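PDB 3NZP: arginine decarboxylase from Campylobacter jejuni subsp. jejuni, which probably catalyses the pyridoxal-phosphate-dependent decarboxylation of arginine to agmatine, a step of polyamine and spermidine biosynthesis. Local coordinates for residues Val436-Leu441 and Leu499-Val504; Tyr440-Ser445 and Ala476-Ile481. One frame throughout, in Å; residues are numbered along the deposited sequence.

Contact 1 of 2, residues Val436-Leu441 and Leu499-Val504; sequences VQERYL and LHDVDV
Y440 and L499 join strand 438-442, inside the mixed beta sheet that accompanies the TIM-type barrel of this decarboxylase, to the loop leading toward strand 510-513. The apolar part is a CH-pi contact: L499 CD1 sits over the centre of the Y440 ring, 3.5 Å from the centroid and 8° off the ring normal. The leucine runs antiparallel to the tyrosine side chain, with L499 CB beside Y440 CZ (3.4 Å). CG of Y440 is anti to the carbonyl carbon (chi1 -62°), and the ring beyond it reaches the loop, where the phenol becomes a donor. The Y440 OH hydrogen bonds to H500 O, which lies at the edge of the ring, in its plane; the hydroxyl stands above the carbonyl plane of H500. The H500 imidazole bonds outside the contact, ND1 to Y509 OH and NE2 to E470 O. Charge enters through E438 and D501, whose carboxylate planes are almost perpendicular. Their repulsion is probably eased by R474, which forms a salt bridge with D501 OD1 and a long, weak ion pair with E438 OE1, while D501 OD2 lies 3.8 Å from that same E438 OE1.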
loop_
_atom_site.group_PDB
_atom_site.type_symbol
_atom_site.label_atom_id
_atom_site.label_comp_id
_atom_site.label_asym_id
_atom_site.label_seq_id
_atom_site.Cartn_x
_atom_site.Cartn_y
_atom_site.Cartn_z
ATOM N N VAL B 436 3.950 26.209 -8.216
ATOM C CA VAL B 436 3.415 26.550 -6.901
ATOM C C VAL B 436 4.313 27.559 -6.200
ATOM O O VAL B 436 5.483 27.708 -6.545
ATOM C CB VAL B 436 3.305 25.313 -5.990
ATOM C CG1 VAL B 436 2.506 24.222 -6.673
ATOM C CG2 VAL B 436 4.697 24.812 -5.630
ATOM N N GLN B 437 3.757 28.247 -5.209
ATOM C CA GLN B 437 4.504 29.232 -4.440
ATOM C C GLN B 437 5.712 28.577 -3.780
ATOM O O GLN B 437 6.853 28.985 -4.008
ATOM C CB GLN B 437 3.607 29.855 -3.354
ATOM C CG GLN B 437 2.639 30.933 -3.838
ATOM C CD GLN B 437 3.349 32.204 -4.242
ATOM O OE1 GLN B 437 4.282 32.182 -5.057
ATOM N NE2 GLN B 437 2.912 33.328 -3.678
ATOM N N GLU B 438 5.445 27.561 -2.960
ATOM C CA GLU B 438 6.488 26.832 -2.241
ATOM C C GLU B 438 6.104 25.381 -1.965
ATOM O O GLU B 438 4.927 25.042 -1.858
ATOM C CB GLU B 438 6.799 27.527 -0.912
ATOM C CG GLU B 438 7.292 28.947 -1.061
ATOM C CD GLU B 438 7.641 29.575 0.261
ATOM O OE1 GLU B 438 6.777 29.567 1.162
ATOM O OE2 GLU B 438 8.777 30.079 0.399
ATOM N N ARG B 439 7.122 24.534 -1.848
ATOM C CA ARG B 439 6.942 23.113 -1.574
ATOM C C ARG B 439 7.424 22.865 -0.155
ATOM O O ARG B 439 8.619 22.975 0.113
ATOM C CB ARG B 439 7.768 22.281 -2.546
ATOM C CG ARG B 439 7.190 22.223 -3.943
ATOM C CD ARG B 439 8.032 22.933 -4.988
ATOM N NE ARG B 439 8.326 22.031 -6.107
ATOM C CZ ARG B 439 8.555 22.413 -7.363
ATOM N NH1 ARG B 439 8.524 23.701 -7.691
ATOM N NH2 ARG B 439 8.826 21.501 -8.291
ATOM N N TYR B 440 6.494 22.544 0.749
ATOM C CA TYR B 440 6.830 22.292 2.152
ATOM C C TYR B 440 7.209 20.839 2.392
ATOM O O TYR B 440 6.409 19.935 2.176
ATOM C CB TYR B 440 5.664 22.659 3.070
ATOM C CG TYR B 440 5.263 24.120 3.034
ATOM C CD1 TYR B 440 4.757 24.699 1.868
ATOM C CD2 TYR B 440 5.373 24.920 4.173
ATOM C CE1 TYR B 440 4.369 26.036 1.835
ATOM C CE2 TYR B 440 4.987 26.258 4.154
ATOM C CZ TYR B 440 4.486 26.806 2.982
ATOM O OH TYR B 440 4.090 28.125 2.957
ATOM N N LEU B 441 8.439 20.634 2.849
ATOM C CA LEU B 441 8.960 19.309 3.136
ATOM C C LEU B 441 8.565 18.931 4.562
ATOM O O LEU B 441 9.070 19.515 5.520
ATOM C CB LEU B 441 10.475 19.331 2.999
ATOM C CG LEU B 441 11.186 18.004 3.244
ATOM C CD1 LEU B 441 10.897 17.069 2.087
ATOM C CD2 LEU B 441 12.681 18.238 3.391
ATOM N N LEU B 499 -0.456 27.720 2.608
ATOM C CA LEU B 499 0.206 27.694 3.916
ATOM C C LEU B 499 0.920 29.006 4.182
ATOM O O LEU B 499 1.313 29.704 3.250
ATOM C CB LEU B 499 1.227 26.563 3.979
ATOM C CG LEU B 499 0.609 25.178 3.869
ATOM C CD1 LEU B 499 1.702 24.156 3.685
ATOM C CD2 LEU B 499 -0.216 24.899 5.121
ATOM N N HIS B 500 1.105 29.331 5.455
ATOM C CA HIS B 500 1.770 30.573 5.816
ATOM C C HIS B 500 3.256 30.548 5.476
ATOM O O HIS B 500 3.914 29.514 5.577
ATOM C CB HIS B 500 1.572 30.860 7.308
ATOM C CG HIS B 500 0.151 30.722 7.762
ATOM N ND1 HIS B 500 -0.447 29.496 7.966
ATOM C CD2 HIS B 500 -0.800 31.651 8.021
ATOM C CE1 HIS B 500 -1.703 29.676 8.332
ATOM N NE2 HIS B 500 -1.943 30.975 8.372
ATOM N N ASP B 501 3.776 31.692 5.050
ATOM C CA ASP B 501 5.185 31.801 4.704
ATOM C C ASP B 501 5.967 31.913 6.002
ATOM O O ASP B 501 6.075 32.991 6.574
ATOM C CB ASP B 501 5.428 33.048 3.853
ATOM C CG ASP B 501 6.860 33.153 3.379
ATOM O OD1 ASP B 501 7.182 34.126 2.672
ATOM O OD2 ASP B 501 7.662 32.255 3.716
ATOM N N VAL B 502 6.510 30.801 6.468
ATOM C CA VAL B 502 7.251 30.814 7.716
ATOM C C VAL B 502 8.734 30.538 7.513
ATOM O O VAL B 502 9.151 30.112 6.440
ATOM C CB VAL B 502 6.678 29.769 8.688
ATOM C CG1 VAL B 502 5.237 30.123 9.046
ATOM C CG2 VAL B 502 6.742 28.394 8.046
ATOM N N ASP B 503 9.525 30.794 8.551
ATOM C CA ASP B 503 10.962 30.555 8.498
ATOM C C ASP B 503 11.277 29.328 9.348
ATOM O O ASP B 503 11.316 29.409 10.577
ATOM C CB ASP B 503 11.716 31.768 9.043
ATOM C CG ASP B 503 13.222 31.647 8.869
ATOM O OD1 ASP B 503 13.941 32.594 9.254
ATOM O OD2 ASP B 503 13.685 30.607 8.345
ATOM N N VAL B 504 11.500 28.194 8.693
ATOM C CA VAL B 504 11.786 26.942 9.393
ATOM C C VAL B 504 12.803 27.036 10.525
ATOM O O VAL B 504 12.586 26.488 11.612
ATOM C CB VAL B 504 12.267 25.871 8.412
ATOM C CG1 VAL B 504 11.111 25.427 7.543
ATOM C CG2 VAL B 504 13.398 26.426 7.551
#

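Contact 2 of 2, residues Tyr440-Ser445 and Ala476-Ile481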
loop_
_atom_site.group_PDB
_atom_site.type_symbol
_atom_site.label_atom_id
_atom_site.label_comp_id
_atom_site.label_asym_id
_atom_site.label_seq_id
_atom_site.Cartn_x
_atom_site.Cartn_y
_atom_site.Cartn_z
ATOM N N TYR B 440 6.494 22.544 0.749
ATOM C CA TYR B 440 6.830 22.292 2.152
ATOM C C TYR B 440 7.209 20.839 2.392
ATOM O O TYR B 440 6.409 19.935 2.176
ATOM C CB TYR B 440 5.664 22.659 3.070
ATOM C CG TYR B 440 5.263 24.120 3.034
ATOM C CD1 TYR B 440 4.757 24.699 1.868
ATOM C CD2 TYR B 440 5.373 24.920 4.173
ATOM C CE1 TYR B 440 4.369 26.036 1.835
ATOM C CE2 TYR B 440 4.987 26.258 4.154
ATOM C CZ TYR B 440 4.486 26.806 2.982
ATOM O OH TYR B 440 4.090 28.125 2.957
ATOM N N LEU B 441 8.439 20.634 2.849
ATOM C CA LEU B 441 8.960 19.309 3.136
ATOM C C LEU B 441 8.565 18.931 4.562
ATOM O O LEU B 441 9.070 19.515 5.520
ATOM C CB LEU B 441 10.475 19.331 2.999
ATOM C CG LEU B 441 11.186 18.004 3.244
ATOM C CD1 LEU B 441 10.897 17.069 2.087
ATOM C CD2 LEU B 441 12.681 18.238 3.391
ATOM N N VAL B 442 7.664 17.959 4.697
ATOM C CA VAL B 442 7.196 17.526 6.014
ATOM C C VAL B 442 7.888 16.262 6.480
ATOM O O VAL B 442 8.046 15.305 5.724
ATOM C CB VAL B 442 5.679 17.248 6.032
ATOM C CG1 VAL B 442 5.105 17.588 7.399
ATOM C CG2 VAL B 442 4.982 18.032 4.939
ATOM N N ASN B 443 8.271 16.263 7.748
ATOM C CA ASN B 443 8.964 15.135 8.348
ATOM C C ASN B 443 8.043 13.949 8.598
ATOM O O ASN B 443 7.642 13.695 9.735
ATOM C CB ASN B 443 9.594 15.565 9.677
ATOM C CG ASN B 443 10.595 14.557 10.204
ATOM O OD1 ASN B 443 11.093 14.699 11.322
ATOM N ND2 ASN B 443 10.901 13.536 9.399
ATOM N N PHE B 444 7.691 13.231 7.544
ATOM C CA PHE B 444 6.839 12.066 7.709
ATOM C C PHE B 444 6.871 11.296 6.409
ATOM O O PHE B 444 7.578 11.677 5.479
ATOM C CB PHE B 444 5.402 12.466 8.043
ATOM C CG PHE B 444 4.609 12.890 6.855
ATOM C CD1 PHE B 444 5.011 13.985 6.093
ATOM C CD2 PHE B 444 3.468 12.190 6.480
ATOM C CE1 PHE B 444 4.288 14.381 4.965
ATOM C CE2 PHE B 444 2.734 12.573 5.354
ATOM C CZ PHE B 444 3.146 13.675 4.594
ATOM N N SER B 445 6.105 10.216 6.337
ATOM C CA SER B 445 6.077 9.405 5.130
ATOM C C SER B 445 4.649 9.307 4.582
ATOM O O SER B 445 3.723 8.926 5.308
ATOM C CB SER B 445 6.642 8.008 5.442
ATOM O OG SER B 445 6.812 7.225 4.268
ATOM N N ALA B 476 0.801 26.148 -1.719
ATOM C CA ALA B 476 1.706 25.059 -1.383
ATOM C C ALA B 476 1.399 23.676 -1.951
ATOM O O ALA B 476 0.295 23.393 -2.412
ATOM C CB ALA B 476 1.815 24.967 0.135
ATOM N N SER B 477 2.410 22.817 -1.912
ATOM C CA SER B 477 2.285 21.437 -2.360
ATOM C C SER B 477 3.269 20.674 -1.492
ATOM O O SER B 477 4.422 20.478 -1.865
ATOM C CB SER B 477 2.648 21.312 -3.839
ATOM O OG SER B 477 3.908 21.889 -4.098
ATOM N N ILE B 478 2.802 20.268 -0.316
ATOM C CA ILE B 478 3.628 19.551 0.653
ATOM C C ILE B 478 4.074 18.155 0.240
ATOM O O ILE B 478 3.277 17.361 -0.244
ATOM C CB ILE B 478 2.898 19.409 2.008
ATOM C CG1 ILE B 478 1.616 18.608 1.838
ATOM C CG2 ILE B 478 2.512 20.779 2.548
ATOM C CD1 ILE B 478 0.794 18.558 3.106
ATOM N N TRP B 479 5.357 17.864 0.428
ATOM C CA TRP B 479 5.887 16.552 0.096
ATOM C C TRP B 479 6.724 15.986 1.248
ATOM O O TRP B 479 7.318 16.736 2.026
ATOM C CB TRP B 479 6.701 16.604 -1.200
ATOM C CG TRP B 479 7.813 17.592 -1.229
ATOM C CD1 TRP B 479 8.694 17.875 -0.218
ATOM C CD2 TRP B 479 8.256 18.341 -2.368
ATOM N NE1 TRP B 479 9.661 18.745 -0.661
ATOM C CE2 TRP B 479 9.419 19.050 -1.975
ATOM C CE3 TRP B 479 7.785 18.481 -3.681
ATOM C CZ2 TRP B 479 10.123 19.882 -2.853
ATOM C CZ3 TRP B 479 8.487 19.309 -4.556
ATOM C CH2 TRP B 479 9.644 20.000 -4.134
ATOM N N ASP B 480 6.746 14.662 1.371
ATOM C CA ASP B 480 7.490 14.017 2.442
ATOM C C ASP B 480 8.958 13.778 2.093
ATOM O O ASP B 480 9.379 13.969 0.952
ATOM C CB ASP B 480 6.832 12.687 2.820
ATOM C CG ASP B 480 7.092 11.593 1.800
ATOM O OD1 ASP B 480 6.607 10.454 2.007
ATOM O OD2 ASP B 480 7.785 11.866 0.791
ATOM N N ILE B 481 9.731 13.354 3.087
ATOM C CA ILE B 481 11.149 13.093 2.906
ATOM C C ILE B 481 11.375 11.715 2.305
ATOM O O ILE B 481 11.662 10.760 3.014
ATOM C CB ILE B 481 11.888 13.193 4.242
ATOM C CG1 ILE B 481 11.157 12.342 5.290
ATOM C CG2 ILE B 481 11.968 14.650 4.678
ATOM C CD1 ILE B 481 11.919 12.117 6.594
#
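L441 and W479 sit side by side on one face of the mixed sheet, paired in parallel where strand 438-442 meets the short, weakly bonded strand about 479-480, and two backbone bonds set how their side chains fit. W479 N donates to Y440 O at 2.9 Å, and V442 N to W479 O at 3.0 Å. The leucine is the bump: its CG is anti to the backbone N (chi1 -179°), and the CD1 branch comes to the edge of the indole, 3.3 Å from W479 CD1. That methyl also meets I481 CG2, so L441 fills the hollow between tryptophan and isoleucine; F134 of the second subunit packs on both L441 and I481, and F204 of that subunit meets the W479 ring edge-to-face. Earlier, A476 CB lies obliquely against the Y440 ring near CE1, and I478 CG2 packs beside Y440 CB. On the opposite face, V442 CG2 rests on I478 CB at 3.9 Å. Past the strand, an inverse gamma turn centred on N443 turns the chain, and the F444 ring comes off-centre against D480 CB while also stacking with F513. The chain runs on to C483, the predicted proton donor; the D480 side chain is about 8 Å from that of C483 and about 11 Å from a pyridoxal phosphate. On the D480 carboxylate, its plane 70° from the F444 ring, OD1 accepts a hydrogen bond from L446 N and lies 3.3 Å from S445 CA.

In the fold
One strand, 438-442, serves both contacts, an example of how a short strand can be secured by its side chains and its backbone at once. Their centres are 10 Å apart; Y440 takes part in both, and L441, which lies in both segments, packs only in contact 2. Along the chain the strand comes first, then its parallel neighbour around 479-480, then the loop of contact 1 before strand 510-513. The two meet directly where L499 CD1 packs on A476 CB and R439 on W479. Contact 1 is structural and away from the cofactor site, whereas contact 2 leads toward C483. R439, L441, W479 and I481 pack on the second subunit, placing this part of the sheet at the dimer interface.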